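Side-chain contacts in virulence protein STM3117 (Salmonella enterica subsp. enterica serovar Typhimurium, PDB 3HUH), which promotes replication of the bacterium inside host macrophages and may take part in making and modifying the peptidoglycan of its cell wall: residues L27-S32 against D134-E139; T36-Y41 against F47-F52; K53-A58 against M73-K78; T95-V100 against M126-R131. One frame throughout, in Å; residues are numbered along the deposited sequence.

Contact 1. Residues L27-S32 against D134-E139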
# COMPACT_ATOMS: atom_id res chain seq x y z
N LEU A 27 -1.31 -1.12 -5.21
CA LEU A 27 0.05 -1.43 -4.81
C LEU A 27 0.31 -2.86 -5.25
O LEU A 27 -0.62 -3.60 -5.56
CB LEU A 27 0.22 -1.27 -3.29
CG LEU A 27 -0.65 -2.09 -2.36
CD1 LEU A 27 -0.05 -3.46 -2.14
CD2 LEU A 27 -0.77 -1.37 -1.03
N VAL A 28 1.58 -3.24 -5.28
CA VAL A 28 1.95 -4.57 -5.70
C VAL A 28 2.54 -5.40 -4.58
O VAL A 28 3.46 -4.97 -3.88
CB VAL A 28 2.98 -4.53 -6.85
CG1 VAL A 28 3.40 -5.94 -7.24
CG2 VAL A 28 2.40 -3.81 -8.06
N LEU A 29 2.00 -6.59 -4.39
CA LEU A 29 2.51 -7.52 -3.40
C LEU A 29 3.25 -8.61 -4.16
O LEU A 29 2.74 -9.13 -5.15
CB LEU A 29 1.37 -8.17 -2.59
CG LEU A 29 0.62 -7.30 -1.59
CD1 LEU A 29 -0.45 -8.15 -0.89
CD2 LEU A 29 1.60 -6.74 -0.56
N THR A 30 4.46 -8.92 -3.72
CA THR A 30 5.24 -9.98 -4.34
C THR A 30 5.04 -11.19 -3.44
O THR A 30 5.35 -11.14 -2.24
CB THR A 30 6.72 -9.59 -4.45
OG1 THR A 30 6.83 -8.46 -5.31
CG2 THR A 30 7.55 -10.75 -5.03
N VAL A 31 4.53 -12.27 -4.01
CA VAL A 31 4.21 -13.46 -3.23
C VAL A 31 4.83 -14.75 -3.76
O VAL A 31 5.21 -14.85 -4.93
CB VAL A 31 2.68 -13.64 -3.15
CG1 VAL A 31 2.05 -12.40 -2.51
CG2 VAL A 31 2.10 -13.85 -4.54
N SER A 32 4.94 -15.75 -2.88
CA SER A 32 5.52 -17.03 -3.29
C SER A 32 4.56 -17.82 -4.18
O SER A 32 4.98 -18.46 -5.15
CB SER A 32 5.91 -17.86 -2.05
OG SER A 32 4.79 -18.17 -1.24
N ASP A 134 2.14 -15.05 3.17
CA ASP A 134 3.56 -14.73 3.06
C ASP A 134 4.12 -14.03 4.28
O ASP A 134 5.31 -13.74 4.34
CB ASP A 134 3.80 -13.89 1.80
CG ASP A 134 3.58 -14.69 0.53
OD1 ASP A 134 4.54 -15.30 0.03
OD2 ASP A 134 2.43 -14.71 0.03
N GLY A 135 3.28 -13.75 5.27
CA GLY A 135 3.75 -13.09 6.47
C GLY A 135 3.51 -11.59 6.51
O GLY A 135 3.91 -10.92 7.45
N ASN A 136 2.86 -11.06 5.47
CA ASN A 136 2.56 -9.63 5.46
C ASN A 136 1.63 -9.36 6.64
O ASN A 136 0.78 -10.19 6.99
CB ASN A 136 1.84 -9.23 4.17
CG ASN A 136 2.71 -9.42 2.93
OD1 ASN A 136 2.27 -10.00 1.93
ND2 ASN A 136 3.93 -8.93 2.99
N LEU A 137 1.81 -8.21 7.28
CA LEU A 137 0.96 -7.85 8.41
C LEU A 137 -0.27 -7.14 7.87
O LEU A 137 -0.16 -6.15 7.14
CB LEU A 137 1.71 -6.94 9.39
CG LEU A 137 0.93 -6.57 10.65
CD1 LEU A 137 0.68 -7.81 11.51
CD2 LEU A 137 1.71 -5.53 11.43
N ILE A 138 -1.44 -7.65 8.23
CA ILE A 138 -2.69 -7.06 7.78
C ILE A 138 -3.46 -6.55 8.99
O ILE A 138 -3.83 -7.31 9.88
CB ILE A 138 -3.56 -8.09 7.03
CG1 ILE A 138 -2.76 -8.69 5.86
CG2 ILE A 138 -4.84 -7.42 6.54
CD1 ILE A 138 -2.23 -7.67 4.86
N GLU A 139 -3.68 -5.24 9.01
CA GLU A 139 -4.39 -4.57 10.09
C GLU A 139 -5.79 -4.26 9.56
O GLU A 139 -5.94 -3.52 8.59
CB GLU A 139 -3.65 -3.27 10.45
CG GLU A 139 -4.23 -2.48 11.63
CD GLU A 139 -3.50 -1.16 11.89
OE1 GLU A 139 -2.45 -0.92 11.25
OE2 GLU A 139 -3.97 -0.37 12.74

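Contact 2. Residues T36-Y41 against F47-F52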
# COMPACT_ATOMS: atom_id res chain seq x y z
N THR A 36 -2.39 -19.34 -3.61
CA THR A 36 -2.55 -19.34 -2.16
C THR A 36 -2.94 -17.96 -1.64
O THR A 36 -3.79 -17.82 -0.75
CB THR A 36 -1.25 -19.79 -1.47
OG1 THR A 36 -0.89 -21.09 -1.95
CG2 THR A 36 -1.44 -19.85 0.03
N THR A 37 -2.32 -16.93 -2.20
CA THR A 37 -2.59 -15.55 -1.81
C THR A 37 -4.03 -15.19 -2.16
O THR A 37 -4.75 -14.60 -1.35
CB THR A 37 -1.61 -14.59 -2.52
OG1 THR A 37 -0.30 -14.80 -2.01
CG2 THR A 37 -2.02 -13.14 -2.32
N ILE A 38 -4.45 -15.56 -3.37
CA ILE A 38 -5.80 -15.26 -3.81
C ILE A 38 -6.83 -15.90 -2.89
O ILE A 38 -7.79 -15.26 -2.47
CB ILE A 38 -6.01 -15.73 -5.28
CG1 ILE A 38 -5.27 -14.78 -6.23
CG2 ILE A 38 -7.51 -15.78 -5.62
CD1 ILE A 38 -5.36 -15.14 -7.72
N ARG A 39 -6.63 -17.18 -2.56
CA ARG A 39 -7.57 -17.86 -1.68
C ARG A 39 -7.73 -17.15 -0.34
O ARG A 39 -8.84 -17.01 0.17
CB ARG A 39 -7.14 -19.31 -1.46
CG ARG A 39 -7.58 -20.26 -2.57
CD ARG A 39 -7.40 -21.72 -2.16
NE ARG A 39 -8.18 -22.63 -3.00
CZ ARG A 39 -7.98 -22.82 -4.30
NH1 ARG A 39 -7.02 -22.16 -4.93
NH2 ARG A 39 -8.75 -23.67 -4.97
N PHE A 40 -6.62 -16.68 0.22
CA PHE A 40 -6.66 -15.97 1.49
C PHE A 40 -7.45 -14.66 1.40
O PHE A 40 -8.39 -14.43 2.17
CB PHE A 40 -5.25 -15.67 1.99
CG PHE A 40 -5.21 -14.85 3.25
CD1 PHE A 40 -5.43 -15.45 4.49
CD2 PHE A 40 -4.96 -13.48 3.20
CE1 PHE A 40 -5.40 -14.69 5.67
CE2 PHE A 40 -4.94 -12.70 4.37
CZ PHE A 40 -5.16 -13.31 5.61
N TYR A 41 -7.08 -13.80 0.45
CA TYR A 41 -7.76 -12.52 0.33
C TYR A 41 -9.23 -12.63 -0.06
O TYR A 41 -10.05 -11.82 0.37
CB TYR A 41 -6.99 -11.58 -0.62
CG TYR A 41 -5.75 -11.02 0.04
CD1 TYR A 41 -4.53 -11.68 -0.04
CD2 TYR A 41 -5.81 -9.85 0.82
CE1 TYR A 41 -3.40 -11.20 0.63
CE2 TYR A 41 -4.69 -9.37 1.50
CZ TYR A 41 -3.49 -10.05 1.40
OH TYR A 41 -2.39 -9.59 2.10
N PHE A 47 -12.07 -10.02 -0.79
CA PHE A 47 -11.67 -9.35 -2.03
C PHE A 47 -12.09 -10.21 -3.23
O PHE A 47 -12.47 -11.37 -3.08
CB PHE A 47 -10.15 -9.15 -2.08
CG PHE A 47 -9.63 -8.18 -1.05
CD1 PHE A 47 -10.48 -7.50 -0.19
CD2 PHE A 47 -8.26 -7.94 -0.96
CE1 PHE A 47 -9.98 -6.59 0.75
CE2 PHE A 47 -7.75 -7.03 -0.03
CZ PHE A 47 -8.61 -6.35 0.82
N SER A 48 -12.00 -9.64 -4.43
CA SER A 48 -12.37 -10.37 -5.65
C SER A 48 -11.21 -10.39 -6.63
O SER A 48 -10.73 -9.35 -7.07
CB SER A 48 -13.58 -9.72 -6.32
OG SER A 48 -14.71 -9.74 -5.46
N ALA A 49 -10.76 -11.59 -6.99
CA ALA A 49 -9.64 -11.73 -7.93
C ALA A 49 -10.06 -11.55 -9.38
O ALA A 49 -11.14 -11.98 -9.80
CB ALA A 49 -8.96 -13.10 -7.74
N VAL A 50 -9.19 -10.90 -10.16
CA VAL A 50 -9.44 -10.68 -11.58
C VAL A 50 -8.13 -10.86 -12.34
O VAL A 50 -7.06 -10.91 -11.74
CB VAL A 50 -9.95 -9.25 -11.88
CG1 VAL A 50 -11.27 -9.01 -11.18
CG2 VAL A 50 -8.90 -8.22 -11.48
N THR A 51 -8.24 -10.94 -13.66
CA THR A 51 -7.08 -11.10 -14.52
C THR A 51 -7.07 -9.94 -15.51
O THR A 51 -8.03 -9.76 -16.26
CB THR A 51 -7.13 -12.43 -15.30
OG1 THR A 51 -7.24 -13.52 -14.38
CG2 THR A 51 -5.88 -12.60 -16.15
N PHE A 52 -5.99 -9.16 -15.49
CA PHE A 52 -5.86 -8.03 -16.40
C PHE A 52 -4.59 -8.21 -17.23
O PHE A 52 -3.74 -9.04 -16.91
CB PHE A 52 -5.82 -6.71 -15.62
CG PHE A 52 -4.59 -6.52 -14.78
CD1 PHE A 52 -3.53 -5.76 -15.25
CD2 PHE A 52 -4.49 -7.08 -13.51
CE1 PHE A 52 -2.40 -5.54 -14.48
CE2 PHE A 52 -3.36 -6.88 -12.72
CZ PHE A 52 -2.31 -6.10 -13.20

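Contact 3. Residues K53-A58 against M73-K78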
# COMPACT_ATOMS: atom_id res chain seq x y z
N LYS A 53 -4.46 -7.42 -18.30
CA LYS A 53 -3.30 -7.53 -19.17
C LYS A 53 -3.10 -8.99 -19.60
O LYS A 53 -1.98 -9.49 -19.63
CB LYS A 53 -2.04 -7.01 -18.48
CG LYS A 53 -1.62 -5.62 -18.92
CD LYS A 53 -2.70 -4.58 -18.64
CE LYS A 53 -2.28 -3.20 -19.14
NZ LYS A 53 -2.18 -3.13 -20.63
N GLN A 54 -4.22 -9.65 -19.90
CA GLN A 54 -4.24 -11.04 -20.35
C GLN A 54 -3.90 -12.15 -19.37
O GLN A 54 -4.56 -13.19 -19.35
CB GLN A 54 -3.35 -11.21 -21.59
CG GLN A 54 -3.32 -12.65 -22.11
CD GLN A 54 -2.34 -12.85 -23.25
OE1 GLN A 54 -1.13 -12.63 -23.11
NE2 GLN A 54 -2.86 -13.28 -24.40
N ASN A 55 -2.87 -11.96 -18.55
CA ASN A 55 -2.46 -13.02 -17.63
C ASN A 55 -2.00 -12.57 -16.23
O ASN A 55 -1.42 -13.36 -15.50
CB ASN A 55 -1.33 -13.82 -18.27
CG ASN A 55 -0.19 -12.93 -18.74
OD1 ASN A 55 0.06 -11.87 -18.15
ND2 ASN A 55 0.51 -13.35 -19.78
N ARG A 56 -2.26 -11.32 -15.87
CA ARG A 56 -1.85 -10.83 -14.56
C ARG A 56 -3.00 -10.87 -13.57
O ARG A 56 -4.16 -10.70 -13.96
CB ARG A 56 -1.31 -9.41 -14.69
CG ARG A 56 -0.23 -9.28 -15.75
CD ARG A 56 0.54 -8.01 -15.57
NE ARG A 56 1.50 -7.80 -16.64
CZ ARG A 56 2.38 -6.81 -16.65
NH1 ARG A 56 2.40 -5.95 -15.63
NH2 ARG A 56 3.21 -6.66 -17.67
N LYS A 57 -2.68 -11.09 -12.30
CA LYS A 57 -3.70 -11.16 -11.26
C LYS A 57 -3.75 -9.95 -10.35
O LYS A 57 -2.72 -9.34 -10.02
CB LYS A 57 -3.48 -12.40 -10.38
CG LYS A 57 -3.80 -13.72 -11.05
CD LYS A 57 -2.80 -14.09 -12.10
CE LYS A 57 -3.16 -15.44 -12.70
NZ LYS A 57 -4.50 -15.42 -13.36
N ALA A 58 -4.97 -9.60 -9.94
CA ALA A 58 -5.20 -8.49 -9.03
C ALA A 58 -6.36 -8.85 -8.11
O ALA A 58 -7.16 -9.74 -8.42
CB ALA A 58 -5.50 -7.21 -9.79
N MET A 73 8.58 -14.47 -11.53
CA MET A 73 7.88 -13.90 -12.67
C MET A 73 7.28 -12.54 -12.33
O MET A 73 6.13 -12.24 -12.63
CB MET A 73 6.82 -14.86 -13.24
CG MET A 73 5.63 -15.20 -12.37
SD MET A 73 4.60 -16.47 -13.21
CE MET A 73 4.13 -15.61 -14.74
N GLU A 74 8.12 -11.70 -11.72
CA GLU A 74 7.73 -10.35 -11.32
C GLU A 74 7.84 -9.39 -12.51
O GLU A 74 8.91 -9.26 -13.12
CB GLU A 74 8.63 -9.88 -10.18
CG GLU A 74 8.59 -10.81 -8.97
CD GLU A 74 9.73 -10.58 -8.01
OE1 GLU A 74 9.87 -11.38 -7.05
OE2 GLU A 74 10.49 -9.61 -8.20
N PHE A 75 6.75 -8.70 -12.83
CA PHE A 75 6.76 -7.76 -13.94
C PHE A 75 7.52 -6.47 -13.61
O PHE A 75 7.56 -6.05 -12.45
CB PHE A 75 5.33 -7.45 -14.37
CG PHE A 75 4.57 -8.67 -14.78
CD1 PHE A 75 3.63 -9.24 -13.93
CD2 PHE A 75 4.84 -9.29 -16.00
CE1 PHE A 75 2.95 -10.41 -14.30
CE2 PHE A 75 4.18 -10.45 -16.36
CZ PHE A 75 3.24 -11.01 -15.51
N GLU A 76 8.11 -5.86 -14.63
CA GLU A 76 8.91 -4.64 -14.49
C GLU A 76 8.20 -3.39 -15.00
O GLU A 76 7.38 -3.46 -15.92
CB GLU A 76 10.22 -4.82 -15.26
CG GLU A 76 10.95 -6.13 -14.97
CD GLU A 76 12.10 -5.97 -14.01
OE1 GLU A 76 12.75 -6.99 -13.69
OE2 GLU A 76 12.36 -4.83 -13.57
N PRO A 77 8.50 -2.21 -14.41
CA PRO A 77 9.43 -2.02 -13.30
C PRO A 77 8.79 -2.51 -12.00
O PRO A 77 7.57 -2.68 -11.94
CB PRO A 77 9.66 -0.51 -13.30
CG PRO A 77 8.31 -0.00 -13.67
CD PRO A 77 7.91 -0.93 -14.82
N LYS A 78 9.61 -2.73 -10.98
CA LYS A 78 9.11 -3.21 -9.69
C LYS A 78 9.92 -2.60 -8.55
O LYS A 78 10.83 -1.79 -8.78
CB LYS A 78 9.22 -4.74 -9.64
CG LYS A 78 10.65 -5.24 -9.84
CD LYS A 78 10.71 -6.75 -10.08
CE LYS A 78 12.16 -7.21 -10.13
NZ LYS A 78 12.28 -8.67 -10.41
O HOH W 1 4.86 -4.33 -16.31

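Contact 4. Residues T95-V100 against M126-R131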
# COMPACT_ATOMS: atom_id res chain seq x y z
N THR A 95 -17.77 -3.28 8.78
CA THR A 95 -18.35 -4.34 9.59
C THR A 95 -17.94 -4.08 11.05
O THR A 95 -16.81 -3.69 11.31
CB THR A 95 -17.81 -5.71 9.14
OG1 THR A 95 -18.16 -5.93 7.77
CG2 THR A 95 -18.37 -6.84 10.00
N PRO A 96 -18.87 -4.27 12.01
CA PRO A 96 -18.50 -4.04 13.41
C PRO A 96 -17.22 -4.83 13.71
O PRO A 96 -17.15 -6.02 13.44
CB PRO A 96 -19.70 -4.57 14.18
CG PRO A 96 -20.84 -4.29 13.24
CD PRO A 96 -20.27 -4.72 11.90
N ILE A 97 -16.21 -4.16 14.27
CA ILE A 97 -14.93 -4.81 14.53
C ILE A 97 -15.01 -6.10 15.35
O ILE A 97 -14.24 -7.02 15.11
CB ILE A 97 -13.92 -3.81 15.17
CG1 ILE A 97 -12.49 -4.32 14.96
CG2 ILE A 97 -14.21 -3.63 16.65
CD1 ILE A 97 -12.09 -4.43 13.48
N ASN A 98 -15.94 -6.18 16.30
CA ASN A 98 -16.06 -7.40 17.09
C ASN A 98 -16.61 -8.55 16.23
O ASN A 98 -16.29 -9.72 16.46
CB ASN A 98 -16.94 -7.17 18.32
CG ASN A 98 -16.24 -6.32 19.37
OD1 ASN A 98 -15.04 -6.04 19.26
ND2 ASN A 98 -16.98 -5.90 20.39
N ASP A 99 -17.44 -8.22 15.25
CA ASP A 99 -17.97 -9.25 14.37
C ASP A 99 -16.81 -9.74 13.50
O ASP A 99 -16.71 -10.93 13.17
CB ASP A 99 -19.10 -8.71 13.48
CG ASP A 99 -20.37 -8.42 14.25
OD1 ASP A 99 -20.58 -9.02 15.34
OD2 ASP A 99 -21.19 -7.61 13.76
N VAL A 100 -15.91 -8.82 13.13
CA VAL A 100 -14.76 -9.18 12.32
C VAL A 100 -13.86 -10.11 13.11
O VAL A 100 -13.35 -11.10 12.58
CB VAL A 100 -13.94 -7.93 11.91
CG1 VAL A 100 -12.69 -8.36 11.14
CG2 VAL A 100 -14.80 -7.01 11.04
N MET A 126 -10.15 1.01 15.81
CA MET A 126 -9.97 -0.20 16.62
C MET A 126 -9.41 -1.19 15.61
O MET A 126 -10.04 -1.45 14.58
CB MET A 126 -11.30 -0.72 17.17
CG MET A 126 -11.15 -1.87 18.18
SD MET A 126 -10.22 -1.44 19.70
CE MET A 126 -10.77 0.19 19.91
N SER A 127 -8.23 -1.73 15.90
CA SER A 127 -7.58 -2.64 14.96
C SER A 127 -7.37 -4.07 15.43
O SER A 127 -7.15 -4.33 16.61
CB SER A 127 -6.21 -2.09 14.58
OG SER A 127 -6.29 -0.80 14.00
N ILE A 128 -7.43 -4.98 14.47
CA ILE A 128 -7.19 -6.39 14.71
C ILE A 128 -6.10 -6.72 13.68
O ILE A 128 -6.16 -6.26 12.54
CB ILE A 128 -8.46 -7.24 14.46
CG1 ILE A 128 -8.22 -8.68 14.92
CG2 ILE A 128 -8.86 -7.18 13.01
CD1 ILE A 128 -7.99 -8.81 16.42
N TYR A 129 -5.09 -7.48 14.09
CA TYR A 129 -3.99 -7.83 13.20
C TYR A 129 -3.90 -9.32 12.90
O TYR A 129 -4.02 -10.15 13.80
CB TYR A 129 -2.64 -7.42 13.81
CG TYR A 129 -2.44 -5.95 14.06
CD1 TYR A 129 -1.68 -5.18 13.18
CD2 TYR A 129 -2.94 -5.35 15.21
CE1 TYR A 129 -1.42 -3.83 13.44
CE2 TYR A 129 -2.68 -4.00 15.48
CZ TYR A 129 -1.92 -3.26 14.60
OH TYR A 129 -1.63 -1.94 14.88
N ILE A 130 -3.68 -9.64 11.63
CA ILE A 130 -3.50 -11.03 11.21
C ILE A 130 -2.38 -11.01 10.17
O ILE A 130 -1.85 -9.95 9.83
CB ILE A 130 -4.78 -11.63 10.57
CG1 ILE A 130 -5.23 -10.80 9.36
CG2 ILE A 130 -5.89 -11.72 11.61
CD1 ILE A 130 -6.42 -11.36 8.63
N ARG A 131 -2.00 -12.18 9.68
CA ARG A 131 -0.96 -12.26 8.68
C ARG A 131 -1.45 -13.03 7.48
O ARG A 131 -2.24 -13.97 7.62
CB ARG A 131 0.29 -12.94 9.23
CG ARG A 131 1.07 -12.08 10.20
CD ARG A 131 2.40 -12.69 10.57
NE ARG A 131 3.02 -11.94 11.66
CZ ARG A 131 3.55 -10.73 11.53
NH1 ARG A 131 3.56 -10.12 10.35
NH2 ARG A 131 4.06 -10.11 12.59

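Contact 1. Residues L27-S32 against D134-E139
This contact joins the two beta-alpha-beta-beta-beta halves of the vicinal oxygen chelate (VOC) fold: D134, in the turn leading into strand 137-142 of the second half, meets V31 and S32 at the end of strand 21-31 in the first. In the D134 carboxylate, OD1 accepts the backbone N-H of S32, with 3.0 Å between S32 N and D134 OD1 and an N-H...O angle of 164°; the donor comes to the syn side, 27° out of the carboxylate plane. S32 OG lies 3.1 Å from D134 OD1, placed there by a chi1 of 62° that sets the hydroxyl between the backbone N and the carbonyl carbon. OD2 lies 3.4 Å from V31 CB and 3.5 Å from V31 CG1, with the T37 side chain also beside it, as V31 and D134 cross at about a right angle. Further in, L29 and N136 run past each other in opposite directions, a looser approach. D132 OD1 accepts the backbone N-H groups of both D134 and N136, which braces the turn. One oxygen is gripped by an amide and the other packed against V31 and T37, which restrains the turning of the carboxylate, and the N-H at the strand end would favour its ionised form.

Contact 2. Residues T36-Y41 against F47-F52
Y41 and F47 bury most of this contact, with A49 and I38 completing it. The two aromatic side chains run alongside each other in the same direction, their ring planes only 23° apart but slid so far that the centroids are 5.6 Å from each other, with little overlap of the rings. Touching is therefore limited to a few atoms: Y41 CD2 stands 3.5 Å from F47 CE2, and F47 CD2 reaches back to Y41 CB at 3.9 Å. Both residues carry CG anti to the carbonyl carbon (chi1 -75° in Y41, -67° in F47). Their backbones are tied directly, F47 N donating to Y41 O at 2.9 Å. One helical turn earlier, the CG2 branch of I38 meets the methyl of A49, CG2 to CB 3.7 Å, and CD1 of I38 comes alongside the same methyl at 4.1 Å. F40 CD2 lies over one face of the Y41 ring, toward its rim, while the Y41 hydroxyl hydrogen-bonds to D132 OD2. Helix 34-43 thus packs against the start of strand 48-52, outermost in its sheet within this chain; Y41 also touches L59 of strand 56-61 and L29 of strand 21-31, and F47 stacks on F61 and meets F91 edge-to-face.

Contact 3. Residues K53-A58 against M73-K78
Stacking dominates here: the R56 guanidinium lies flat over one face of the F75 ring, the planes 4° apart and R56 CZ only 3.4 Å from F75 CG. Because CZ sits 3.7 Å from the ring centroid and 24° off the normal, the geometry also satisfies a cation-pi interaction. The aliphatic part adds a CH-pi contact, R56 CD being 3.9 Å from the F75 centroid on the same face. An extended chain from CG to NE carries the arginine across the ring, so that CG and CD cover the CE1 side while NH1 reaches F75 CB at 3.5 Å.

The contact joins two excursions at one end of the first four-stranded sheet: the turn entering strand 56-61, and the loop that follows strand 64-70, its neighbour in that sheet. H69 of strand 64-70 meets F75 edge-to-face, connecting the loop's aromatic ring to the sheet.

Water bridging supplies the polar link. R56 NH1 donates to a water at 3.0 Å, at the edge of the guanidinium and in its plane, and that water donates to E76 O at 2.7 Å. Charge pairing lies within the loop, where K78 NZ donates to E74 OE2 at 3.0 Å from above the carboxylate plane, and a long salt bridge to E76 OE1 extends the network.

Contact 4. Residues T95-V100 against M126-R131
I97, at the start of helix 97-106, is the main bump of this contact, and it is fitted to strand 123-131 by its two branches. CG2 presses on the bend of the M126 side chain, 3.8 Å from M126 CG and 4.1 Å from M126 CB. The other branch, with CG1 anti to the backbone N (chi1 -159°), reaches obliquely toward I128: I97 CD1 rests 3.8 Å from M126 O and comes to I128 CG2 at 4.3 Å. The hollow receiving I97 is therefore formed by the base of M126, its carbonyl oxygen and the I128 branch. M126 and I97 cross at about a right angle; bends at chi2 (62°) and chi3 lead the end of the methionine away from the helix, so its CB and CG do the touching. One turn further along, V100 CG1 comes within 4.4 Å of the same I128 CG2, placing that methyl against two helix residues. V101 and I104 continue the helix's cover over I128. At the helix start, I97 N donates to Q142 OE1 from the neighbouring strand 137-142. Side chain to side chain the contact is apolar, and no hydrogen bond crosses it, so its cohesion rests on van der Waals fit and on the burial of I97, V100 and I128 from water.

Overall arrangement
The contacts follow the paired-module plan of the VOC fold, two mixed four-stranded sheets each with strand order 1-4-3-2. Contacts 2 and 3 belong to the first module and contact 4 to the second; all three lie in series between the two segments of contact 1, which joins the modules. Contacts 1 and 2 have centres 12 Å apart and meet where T37 and Y41 touch V31, L29 and I138. Contacts 2 and 3 lie on the neighbouring strands 48-52 and 56-61 of one sheet, whereas contacts 1 and 4 lie on 137-142 and 123-131, neighbours in the other. Contacts 3 and 4 stand at opposite sides of the chain's centre, nearest atoms about 17 Å apart. All four touch the second subunit, so each also lies close to the dimer interface.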